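Local coordinates for putative cell surface protein (Streptococcus pyogenes, PDB 4OFQ) that probably serves as a cell-surface adhesin of the antigen I/II family, here represented by its calcium-binding beta-sandwich C-terminal region, at residues Y66-K71 with Y151-K156; K195-K200 with N340-H345; R220-V225 with G309-V314. All blocks are in the same frame, centred on the assembly; numbering follows the deposited sequence. Where two conformers were deposited one is given.

Contact 1 (Y66-K71 with Y151-K156); sequences YVDDYK and YNLSFK. With CA (calcium ion), chain C.
Tyr66, Asp68 and Tyr70 face Tyr151, Leu153 and Phe155 across the interior of a beta sandwich. The two strands belong to different sheets. Their axes come within 11.0 Å and run roughly parallel, 26° apart, so the layers are joined by side chains. At one end Tyr66 and Tyr151 form an offset stack, with ring centroids 4.6 Å apart. Tyr66 CD2 lies 3.6 Å from Tyr151 CE1, over one face of the Tyr151 ring and toward its rim. Tyr66 CG is anti to its backbone N (chi1 -160°), whereas Tyr151 CG is anti to its carbonyl carbon (chi1 -63°). The rings overlap head to tail, and Tyr151 OH comes to 3.4 Å from Tyr66 CB. The hydroxyls are hydrogen-bonded outside this pair, Tyr66 OH to Thr170 and Tyr151 OH to Gln45. In the middle Asp68 and Leu153 meet tip to tip, OD2 to CD1 at 3.6 Å. Tyr70 and Phe155 close the row obliquely, Tyr70 CD1 lying 4.2 Å from Phe155 CE1. On the other side of the strand, Asp69 OD1 and Tyr70 O each bind the calcium ion at 2.4 Å. A water and the carbonyls of Val124 and Glu126 complete the site. Tyr70 thus gives its ring to the core and its carbonyl to the metal. Asp68 has a carboxylate buried beside leucine and phenylalanine carbon; its polar partner Lys18 would probably favour the ionised form.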
loop_
_atom_site.group_PDB
_atom_site.type_symbol
_atom_site.label_atom_id
_atom_site.label_comp_id
_atom_site.label_asym_id
_atom_site.label_seq_id
_atom_site.Cartn_x
_atom_site.Cartn_y
_atom_site.Cartn_z
ATOM N N TYR A 66 -18.981 6.624 16.473
ATOM C CA TYR A 66 -18.260 5.621 15.688
ATOM C C TYR A 66 -16.793 6.014 15.690
ATOM O O TYR A 66 -16.475 7.190 15.549
ATOM C CB TYR A 66 -18.797 5.556 14.253
ATOM C CG TYR A 66 -18.442 4.255 13.545
ATOM C CD1 TYR A 66 -19.028 3.059 13.938
ATOM C CD2 TYR A 66 -17.517 4.223 12.499
ATOM C CE1 TYR A 66 -18.707 1.853 13.311
ATOM C CE2 TYR A 66 -17.188 3.017 11.857
ATOM C CZ TYR A 66 -17.795 1.838 12.270
ATOM O OH TYR A 66 -17.504 0.627 11.661
ATOM N N VAL A 67 -15.903 5.039 15.847
ATOM C CA VAL A 67 -14.473 5.323 15.973
ATOM C C VAL A 67 -13.714 4.547 14.918
ATOM O O VAL A 67 -13.995 3.373 14.691
ATOM C CB VAL A 67 -13.925 4.919 17.386
ATOM C CG1 VAL A 67 -12.398 4.897 17.414
ATOM C CG2 VAL A 67 -14.435 5.874 18.464
ATOM N N ASP A 68 -12.766 5.198 14.254
ATOM C CA ASP A 68 -11.862 4.458 13.411
ATOM C C ASP A 68 -10.483 4.586 14.009
ATOM O O ASP A 68 -9.905 5.669 14.026
ATOM C CB ASP A 68 -11.854 4.960 11.971
ATOM C CG ASP A 68 -10.971 4.099 11.076
ATOM O OD1 ASP A 68 -9.743 4.096 11.290
ATOM O OD2 ASP A 68 -11.513 3.425 10.179
ATOM N N ASP A 69 -9.974 3.466 14.505
ATOM C CA ASP A 69 -8.669 3.389 15.134
ATOM C C ASP A 69 -7.677 2.819 14.122
ATOM O O ASP A 69 -7.568 1.598 13.943
ATOM C CB ASP A 69 -8.761 2.494 16.384
ATOM C CG ASP A 69 -7.453 2.383 17.138
ATOM O OD1 ASP A 69 -6.408 2.822 16.620
ATOM O OD2 ASP A 69 -7.465 1.832 18.264
ATOM N N TYR A 70 -6.961 3.711 13.453
ATOM C CA TYR A 70 -5.938 3.304 12.493
ATOM C C TYR A 70 -4.613 3.193 13.224
ATOM O O TYR A 70 -4.402 3.879 14.231
ATOM C CB TYR A 70 -5.827 4.326 11.356
ATOM C CG TYR A 70 -5.490 5.739 11.823
ATOM C CD1 TYR A 70 -6.496 6.643 12.162
ATOM C CD2 TYR A 70 -4.172 6.168 11.919
ATOM C CE1 TYR A 70 -6.193 7.931 12.601
ATOM C CE2 TYR A 70 -3.859 7.456 12.347
ATOM C CZ TYR A 70 -4.878 8.332 12.680
ATOM O OH TYR A 70 -4.558 9.614 13.091
ATOM N N LYS A 71 -3.723 2.327 12.739
ATOM C CA LYS A 71 -2.385 2.227 13.330
ATOM C C LYS A 71 -1.591 3.484 12.981
ATOM O O LYS A 71 -1.177 3.678 11.828
ATOM C CB LYS A 71 -1.658 0.994 12.810
ATOM C CG LYS A 71 -0.252 0.843 13.357
ATOM C CD LYS A 71 0.291 -0.531 13.019
ATOM C CE LYS A 71 1.774 -0.645 13.344
ATOM N NZ LYS A 71 2.274 -2.016 12.982
ATOM N N TYR A 151 -19.381 3.871 6.149
ATOM C CA TYR A 151 -18.314 4.854 6.005
ATOM C C TYR A 151 -17.352 4.362 4.928
ATOM O O TYR A 151 -16.889 3.225 4.971
ATOM C CB TYR A 151 -17.554 5.038 7.330
ATOM C CG TYR A 151 -18.364 5.582 8.501
ATOM C CD1 TYR A 151 -19.367 4.823 9.094
ATOM C CD2 TYR A 151 -18.098 6.843 9.032
ATOM C CE1 TYR A 151 -20.110 5.317 10.175
ATOM C CE2 TYR A 151 -18.825 7.344 10.124
ATOM C CZ TYR A 151 -19.832 6.578 10.687
ATOM O OH TYR A 151 -20.574 7.059 11.767
ATOM N N ASN A 152 -17.057 5.217 3.956
ATOM C CA ASN A 152 -16.090 4.865 2.924
ATOM C C ASN A 152 -14.909 5.821 3.051
ATOM O O ASN A 152 -15.048 7.012 2.780
ATOM C CB ASN A 152 -16.748 4.982 1.554
ATOM C CG ASN A 152 -15.936 4.333 0.467
ATOM O OD1 ASN A 152 -14.811 4.740 0.193
ATOM N ND2 ASN A 152 -16.520 3.336 -0.189
ATOM N N LEU A 153 -13.758 5.293 3.475
ATOM C CA LEU A 153 -12.641 6.100 3.958
ATOM C C LEU A 153 -11.359 5.712 3.237
ATOM O O LEU A 153 -11.087 4.525 3.101
ATOM C CB LEU A 153 -12.421 5.804 5.448
ATOM C CG LEU A 153 -13.644 5.917 6.361
ATOM C CD1 LEU A 153 -13.311 5.499 7.809
ATOM C CD2 LEU A 153 -14.177 7.347 6.310
ATOM N N SER A 154 -10.567 6.686 2.793
ATOM C CA SER A 154 -9.274 6.362 2.167
ATOM C C SER A 154 -8.111 6.989 2.929
ATOM O O SER A 154 -8.139 8.192 3.209
ATOM C CB SER A 154 -9.240 6.841 0.708
ATOM O OG SER A 154 -10.219 6.159 -0.060
ATOM N N PHE A 155 -7.078 6.191 3.223
ATOM C CA PHE A 155 -5.866 6.682 3.888
ATOM C C PHE A 155 -4.628 6.406 3.023
ATOM O O PHE A 155 -4.586 5.416 2.269
ATOM C CB PHE A 155 -5.617 5.944 5.210
ATOM C CG PHE A 155 -6.634 6.210 6.297
ATOM C CD1 PHE A 155 -6.525 7.333 7.121
ATOM C CD2 PHE A 155 -7.641 5.289 6.556
ATOM C CE1 PHE A 155 -7.433 7.548 8.145
ATOM C CE2 PHE A 155 -8.562 5.503 7.586
ATOM C CZ PHE A 155 -8.446 6.625 8.383
ATOM N N LYS A 156 -3.612 7.255 3.174
ATOM C CA LYS A 156 -2.254 6.941 2.703
ATOM C C LYS A 156 -1.368 6.502 3.883
ATOM O O LYS A 156 -1.673 6.795 5.043
ATOM C CB LYS A 156 -1.613 8.176 2.077
ATOM C CG LYS A 156 -2.514 8.932 1.118
ATOM C CD LYS A 156 -2.625 8.252 -0.225
ATOM C CE LYS A 156 -3.504 9.087 -1.163
ATOM N NZ LYS A 156 -3.611 8.505 -2.544
HETATM CA CA CA C . -4.722 4.461 16.572
HETATM O O HOH W 1 -2.445 3.846 16.707
#

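Contact 2 (K195-K200 with N340-H345); sequences KDVFDK and NKVTTH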
loop_
_atom_site.group_PDB
_atom_site.type_symbol
_atom_site.label_atom_id
_atom_site.label_comp_id
_atom_site.label_asym_id
_atom_site.label_seq_id
_atom_site.Cartn_x
_atom_site.Cartn_y
_atom_site.Cartn_z
ATOM N N LYS A 195 22.219 -3.965 -7.083
ATOM C CA LYS A 195 23.005 -3.844 -8.293
ATOM C C LYS A 195 24.323 -4.537 -8.072
ATOM O O LYS A 195 24.909 -4.406 -7.005
ATOM C CB LYS A 195 23.260 -2.385 -8.660
ATOM C CG LYS A 195 24.122 -2.255 -9.910
ATOM C CD LYS A 195 24.043 -0.851 -10.521
ATOM C CE LYS A 195 24.806 -0.799 -11.834
ATOM N NZ LYS A 195 24.578 0.485 -12.538
ATOM N N ASP A 196 24.787 -5.304 -9.056
ATOM C CA ASP A 196 26.139 -5.830 -8.960
ATOM C C ASP A 196 26.869 -5.573 -10.257
ATOM O O ASP A 196 26.255 -5.216 -11.280
ATOM C CB ASP A 196 26.154 -7.314 -8.586
ATOM C CG ASP A 196 27.322 -7.666 -7.662
ATOM O OD1 ASP A 196 28.384 -6.967 -7.693
ATOM O OD2 ASP A 196 27.170 -8.642 -6.896
ATOM N N VAL A 197 28.190 -5.690 -10.199
ATOM C CA VAL A 197 29.017 -5.514 -11.384
ATOM C C VAL A 197 29.925 -6.740 -11.528
ATOM O O VAL A 197 30.561 -7.178 -10.564
ATOM C CB VAL A 197 29.820 -4.186 -11.358
ATOM C CG1 VAL A 197 30.720 -4.098 -10.124
ATOM C CG2 VAL A 197 30.638 -4.043 -12.629
ATOM N N PHE A 198 29.943 -7.298 -12.735
ATOM C CA PHE A 198 30.665 -8.528 -13.027
ATOM C C PHE A 198 31.587 -8.385 -14.214
ATOM O O PHE A 198 31.401 -7.507 -15.057
ATOM C CB PHE A 198 29.672 -9.631 -13.386
ATOM C CG PHE A 198 28.699 -9.955 -12.305
ATOM C CD1 PHE A 198 29.088 -10.703 -11.209
ATOM C CD2 PHE A 198 27.380 -9.544 -12.393
ATOM C CE1 PHE A 198 28.186 -11.016 -10.208
ATOM C CE2 PHE A 198 26.479 -9.867 -11.400
ATOM C CZ PHE A 198 26.885 -10.603 -10.303
ATOM N N ASP A 199 32.581 -9.269 -14.256
ATOM C CA ASP A 199 33.430 -9.473 -15.417
ATOM C C ASP A 199 32.606 -10.073 -16.554
ATOM O O ASP A 199 32.812 -9.771 -17.726
ATOM C CB ASP A 199 34.576 -10.426 -15.046
ATOM C CG ASP A 199 34.119 -11.585 -14.153
ATOM O OD1 ASP A 199 33.027 -11.504 -13.544
ATOM O OD2 ASP A 199 34.866 -12.576 -14.040
ATOM N N LYS A 200 31.662 -10.927 -16.180
ATOM C CA LYS A 200 30.812 -11.630 -17.134
ATOM C C LYS A 200 29.550 -12.075 -16.438
ATOM O O LYS A 200 29.543 -12.256 -15.218
ATOM C CB LYS A 200 31.548 -12.838 -17.728
ATOM C CG LYS A 200 32.122 -13.784 -16.694
ATOM C CD LYS A 200 33.232 -14.628 -17.301
ATOM C CE LYS A 200 34.377 -14.813 -16.314
ATOM N NZ LYS A 200 35.700 -14.549 -16.951
ATOM N N ASN A 340 21.750 -0.350 -4.133
ATOM C CA ASN A 340 23.084 -0.003 -3.674
ATOM C C ASN A 340 23.872 0.544 -4.849
ATOM O O ASN A 340 23.499 0.344 -6.013
ATOM C CB ASN A 340 23.800 -1.242 -3.161
ATOM C CG ASN A 340 23.847 -2.349 -4.206
ATOM O OD1 ASN A 340 22.834 -2.992 -4.473
ATOM N ND2 ASN A 340 25.013 -2.570 -4.801
ATOM N N LYS A 341 24.966 1.232 -4.545
ATOM C CA LYS A 341 25.939 1.586 -5.568
ATOM C C LYS A 341 26.972 0.473 -5.709
ATOM O O LYS A 341 27.158 -0.334 -4.793
ATOM C CB LYS A 341 26.658 2.889 -5.209
ATOM C CG LYS A 341 25.829 4.165 -5.456
ATOM C CD LYS A 341 26.472 5.031 -6.563
ATOM C CE LYS A 341 25.805 6.410 -6.671
ATOM N NZ LYS A 341 26.490 7.315 -7.659
ATOM N N VAL A 342 27.638 0.451 -6.863
ATOM C CA VAL A 342 28.872 -0.306 -7.061
ATOM C C VAL A 342 29.907 0.620 -7.687
ATOM O O VAL A 342 29.553 1.646 -8.249
ATOM C CB VAL A 342 28.672 -1.523 -7.991
ATOM C CG1 VAL A 342 27.700 -2.526 -7.355
ATOM C CG2 VAL A 342 28.155 -1.067 -9.342
ATOM N N THR A 343 31.188 0.274 -7.558
ATOM C CA THR A 343 32.246 1.012 -8.246
ATOM C C THR A 343 33.298 0.037 -8.783
ATOM O O THR A 343 33.429 -1.087 -8.285
ATOM C CB THR A 343 32.990 2.067 -7.352
ATOM O OG1 THR A 343 33.883 1.404 -6.437
ATOM C CG2 THR A 343 32.014 2.992 -6.594
ATOM N N THR A 344 34.015 0.463 -9.820
ATOM C CA THR A 344 35.260 -0.187 -10.231
ATOM C C THR A 344 36.223 0.899 -10.654
ATOM O O THR A 344 35.819 2.040 -10.936
ATOM C CB THR A 344 35.090 -1.123 -11.443
ATOM O OG1 THR A 344 34.501 -0.390 -12.527
ATOM C CG2 THR A 344 34.212 -2.341 -11.086
ATOM N N HIS A 345 37.500 0.561 -10.705
ATOM C CA HIS A 345 38.488 1.556 -11.091
ATOM C C HIS A 345 39.261 1.110 -12.323
ATOM O O HIS A 345 39.555 -0.076 -12.486
ATOM C CB HIS A 345 39.453 1.833 -9.953
ATOM C CG HIS A 345 40.203 3.115 -10.117
ATOM N ND1 HIS A 345 39.699 4.328 -9.696
ATOM C CD2 HIS A 345 41.400 3.383 -10.697
ATOM C CE1 HIS A 345 40.565 5.285 -9.983
ATOM N NE2 HIS A 345 41.603 4.739 -10.595
#
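Lys195 is gripped at both backbone polar atoms by the side-chain amide of Asn340. Lys195 N donates to Asn340 OD1 and Asn340 ND2 to Lys195 O, both at 2.9 Å. Both bonds are nearly straight, 166° at the hydrogen. The second approaches a lone pair of Lys195 O in the carbonyl plane. Asn340 CG lies between its backbone N and carbonyl carbon (chi1 56°), which turns the amide toward the strand. ND2 also donates to Lys341 O at 3.1 Å, from above that carbonyl plane, so three bonds fix the amide. Strand 194-198 edges one sheet of the C-terminal beta sandwich; strand 342-345 lies in the facing sheet. The extended Lys195 side chain leads away from Asn340, and its NZ forms an intramolecular isopeptide bond with Asn326 CG. This bond ties the two sheets covalently, as in other Gram-positive surface proteins. Asp241, hydrogen-bonded to NZ, is consistent with the acid usual at such bonds. Beyond the amide, Val342 packs against strand 194-198. Its CG1 sits 3.4 Å from Lys195 O, while its CB meets Val197 CG1 at 3.9 Å. The same Val197 CG1 reaches Thr344 CG2, at 4.0 Å. Thr344 OG1 is hydrogen-bonded to Arg318.

Contact 3 (R220-V225 with G309-V314); sequences RLEGWV and GADAFV
Arg220, Glu222, Asp311 and Phe313 crowd one face of an antiparallel strand pair. The Arg220 chain leaves the backbone extended and then bends at chi3 (80°). Its aliphatic part runs alongside Phe313, both pointing the same way, with Arg220 CD 3.6 Å from Phe313 CE2. The bend carries the guanidinium over Glu222 CB and across to Asp311. There its plane stands at 84° to the carboxylate. Arg220 NH1 makes a salt bridge with Asp311 OD2 at 3.0 Å, though its hydrogen bond is weak. Glu222 OE2 makes a second salt bridge, 3.0 Å from Arg220 NH2, again with weak hydrogen bonds. The arginine thus probably offsets the repulsion between the two nearby carboxylates, and a water donates to both Glu222 OE2 and Asp311 OD2. Asp311 OD1 accepts from Gly223 N at 3.2 Å on its anti side. A second water links OD1 to Gly223 O. Leu221 and Ala312 form the hydrogen-bonded pair, with Leu221 N to Ala312 O at 2.7 Å. Their side chains turn to the opposite face, toward Phe239 of strand 237-242 in the other sheet. The two strands are the inner pair of a four-stranded sheet, flanked by strands 194-198 and 248-257.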
loop_
_atom_site.group_PDB
_atom_site.type_symbol
_atom_site.label_atom_id
_atom_site.label_comp_id
_atom_site.label_asym_id
_atom_site.label_seq_id
_atom_site.Cartn_x
_atom_site.Cartn_y
_atom_site.Cartn_z
ATOM N N ARG A 220 24.443 -6.142 -13.325
ATOM C CA ARG A 220 23.181 -6.829 -13.090
ATOM C C ARG A 220 22.268 -5.933 -12.259
ATOM O O ARG A 220 22.616 -5.544 -11.125
ATOM C CB ARG A 220 23.380 -8.144 -12.354
ATOM C CG ARG A 220 22.055 -8.854 -12.121
ATOM C CD ARG A 220 22.248 -10.215 -11.497
ATOM N NE ARG A 220 22.473 -10.138 -10.060
ATOM C CZ ARG A 220 21.757 -10.808 -9.161
ATOM N NH1 ARG A 220 20.763 -11.597 -9.553
ATOM N NH2 ARG A 220 22.032 -10.685 -7.869
ATOM N N LEU A 221 21.113 -5.595 -12.822
ATOM C CA LEU A 221 20.113 -4.843 -12.084
ATOM C C LEU A 221 19.069 -5.836 -11.599
ATOM O O LEU A 221 18.253 -6.307 -12.382
ATOM C CB LEU A 221 19.476 -3.771 -12.977
ATOM C CG LEU A 221 20.433 -2.962 -13.864
ATOM C CD1 LEU A 221 19.675 -1.858 -14.648
ATOM C CD2 LEU A 221 21.565 -2.354 -13.019
ATOM N N GLU A 222 19.108 -6.176 -10.315
ATOM C CA GLU A 222 18.230 -7.227 -9.791
ATOM C C GLU A 222 16.885 -6.635 -9.381
ATOM O O GLU A 222 16.815 -5.840 -8.445
ATOM C CB GLU A 222 18.878 -7.921 -8.583
ATOM C CG GLU A 222 18.074 -9.118 -8.093
ATOM C CD GLU A 222 18.709 -9.829 -6.910
ATOM O OE1 GLU A 222 18.787 -9.220 -5.821
ATOM O OE2 GLU A 222 19.117 -11.003 -7.072
ATOM N N GLY A 223 15.823 -7.006 -10.087
ATOM C CA GLY A 223 14.500 -6.475 -9.772
ATOM C C GLY A 223 13.887 -7.114 -8.534
ATOM O O GLY A 223 14.210 -8.243 -8.163
ATOM N N TRP A 224 12.988 -6.381 -7.888
ATOM C CA TRP A 224 12.315 -6.878 -6.699
ATOM C C TRP A 224 11.283 -7.892 -7.154
ATOM O O TRP A 224 10.649 -7.716 -8.194
ATOM C CB TRP A 224 11.644 -5.701 -5.955
ATOM C CG TRP A 224 10.833 -6.079 -4.760
ATOM C CD1 TRP A 224 11.295 -6.585 -3.577
ATOM C CD2 TRP A 224 9.409 -5.963 -4.615
ATOM N NE1 TRP A 224 10.245 -6.815 -2.716
ATOM C CE2 TRP A 224 9.079 -6.429 -3.325
ATOM C CE3 TRP A 224 8.386 -5.504 -5.450
ATOM C CZ2 TRP A 224 7.767 -6.447 -2.845
ATOM C CZ3 TRP A 224 7.075 -5.524 -4.974
ATOM C CH2 TRP A 224 6.780 -6.003 -3.685
ATOM N N VAL A 225 11.127 -8.969 -6.395
ATOM C CA VAL A 225 10.116 -9.969 -6.723
ATOM C C VAL A 225 8.768 -9.555 -6.108
ATOM O O VAL A 225 8.658 -9.359 -4.896
ATOM C CB VAL A 225 10.514 -11.356 -6.227
ATOM C CG1 VAL A 225 9.367 -12.326 -6.448
ATOM C CG2 VAL A 225 11.802 -11.843 -6.955
ATOM N N GLY A 309 9.012 -11.173 -11.312
ATOM C CA GLY A 309 10.314 -10.564 -11.114
ATOM C C GLY A 309 11.194 -10.737 -12.336
ATOM O O GLY A 309 11.041 -11.711 -13.084
ATOM N N ALA A 310 12.107 -9.797 -12.538
ATOM C CA ALA A 310 13.052 -9.889 -13.644
ATOM C C ALA A 310 14.360 -9.217 -13.265
ATOM O O ALA A 310 14.370 -8.286 -12.448
ATOM C CB ALA A 310 12.466 -9.240 -14.898
ATOM N N ASP A 311 15.454 -9.702 -13.856
ATOM C CA ASP A 311 16.759 -9.052 -13.749
ATOM C C ASP A 311 17.149 -8.518 -15.114
ATOM O O ASP A 311 16.909 -9.172 -16.142
ATOM C CB ASP A 311 17.847 -10.035 -13.315
ATOM C CG ASP A 311 17.748 -10.420 -11.858
ATOM O OD1 ASP A 311 16.905 -9.840 -11.132
ATOM O OD2 ASP A 311 18.508 -11.321 -11.448
ATOM N N ALA A 312 17.756 -7.334 -15.123
ATOM C CA ALA A 312 18.322 -6.786 -16.346
ATOM C C ALA A 312 19.841 -6.902 -16.297
ATOM O O ALA A 312 20.455 -6.703 -15.248
ATOM C CB ALA A 312 17.903 -5.337 -16.524
ATOM N N PHE A 313 20.445 -7.246 -17.428
ATOM C CA PHE A 313 21.900 -7.286 -17.521
ATOM C C PHE A 313 22.329 -6.299 -18.572
ATOM O O PHE A 313 21.946 -6.418 -19.739
ATOM C CB PHE A 313 22.393 -8.679 -17.903
ATOM C CG PHE A 313 22.094 -9.718 -16.872
ATOM C CD1 PHE A 313 20.852 -10.319 -16.820
ATOM C CD2 PHE A 313 23.044 -10.062 -15.921
ATOM C CE1 PHE A 313 20.564 -11.272 -15.853
ATOM C CE2 PHE A 313 22.765 -11.018 -14.961
ATOM C CZ PHE A 313 21.519 -11.622 -14.927
ATOM N N VAL A 314 23.154 -5.345 -18.161
ATOM C CA VAL A 314 23.565 -4.261 -19.033
ATOM C C VAL A 314 25.061 -4.366 -19.294
ATOM O O VAL A 314 25.861 -4.327 -18.356
ATOM C CB VAL A 314 23.228 -2.892 -18.396
ATOM C CG1 VAL A 314 23.764 -1.758 -19.250
ATOM C CG2 VAL A 314 21.718 -2.764 -18.222
HETATM O O HOH W 2 17.918 -12.780 -9.222
HETATM O O HOH W 3 14.717 -10.593 -9.568
#

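Overall arrangement
From the N terminus, contact 1 comes first. It closes a loop of 79 residues between 66-71 and 151-156 and joins two sheets of the first sandwich, beside the calcium site. The chain then enters the second sandwich. Segment 195-200 opens contact 2, which 340-345 closes only near the C terminus. Contact 3 opens and closes within that span, between 220-225 and 309-314. Contacts 2 and 3 touch, because strands 194-198 and 216-222 are sheet neighbours; their centres lie about 14 Å apart. Contact 3 ties strands within this sheet, while contact 2 ties its edge to the facing sheet. Contact 1 stands apart, its centre about 37 Å from that of contact 3.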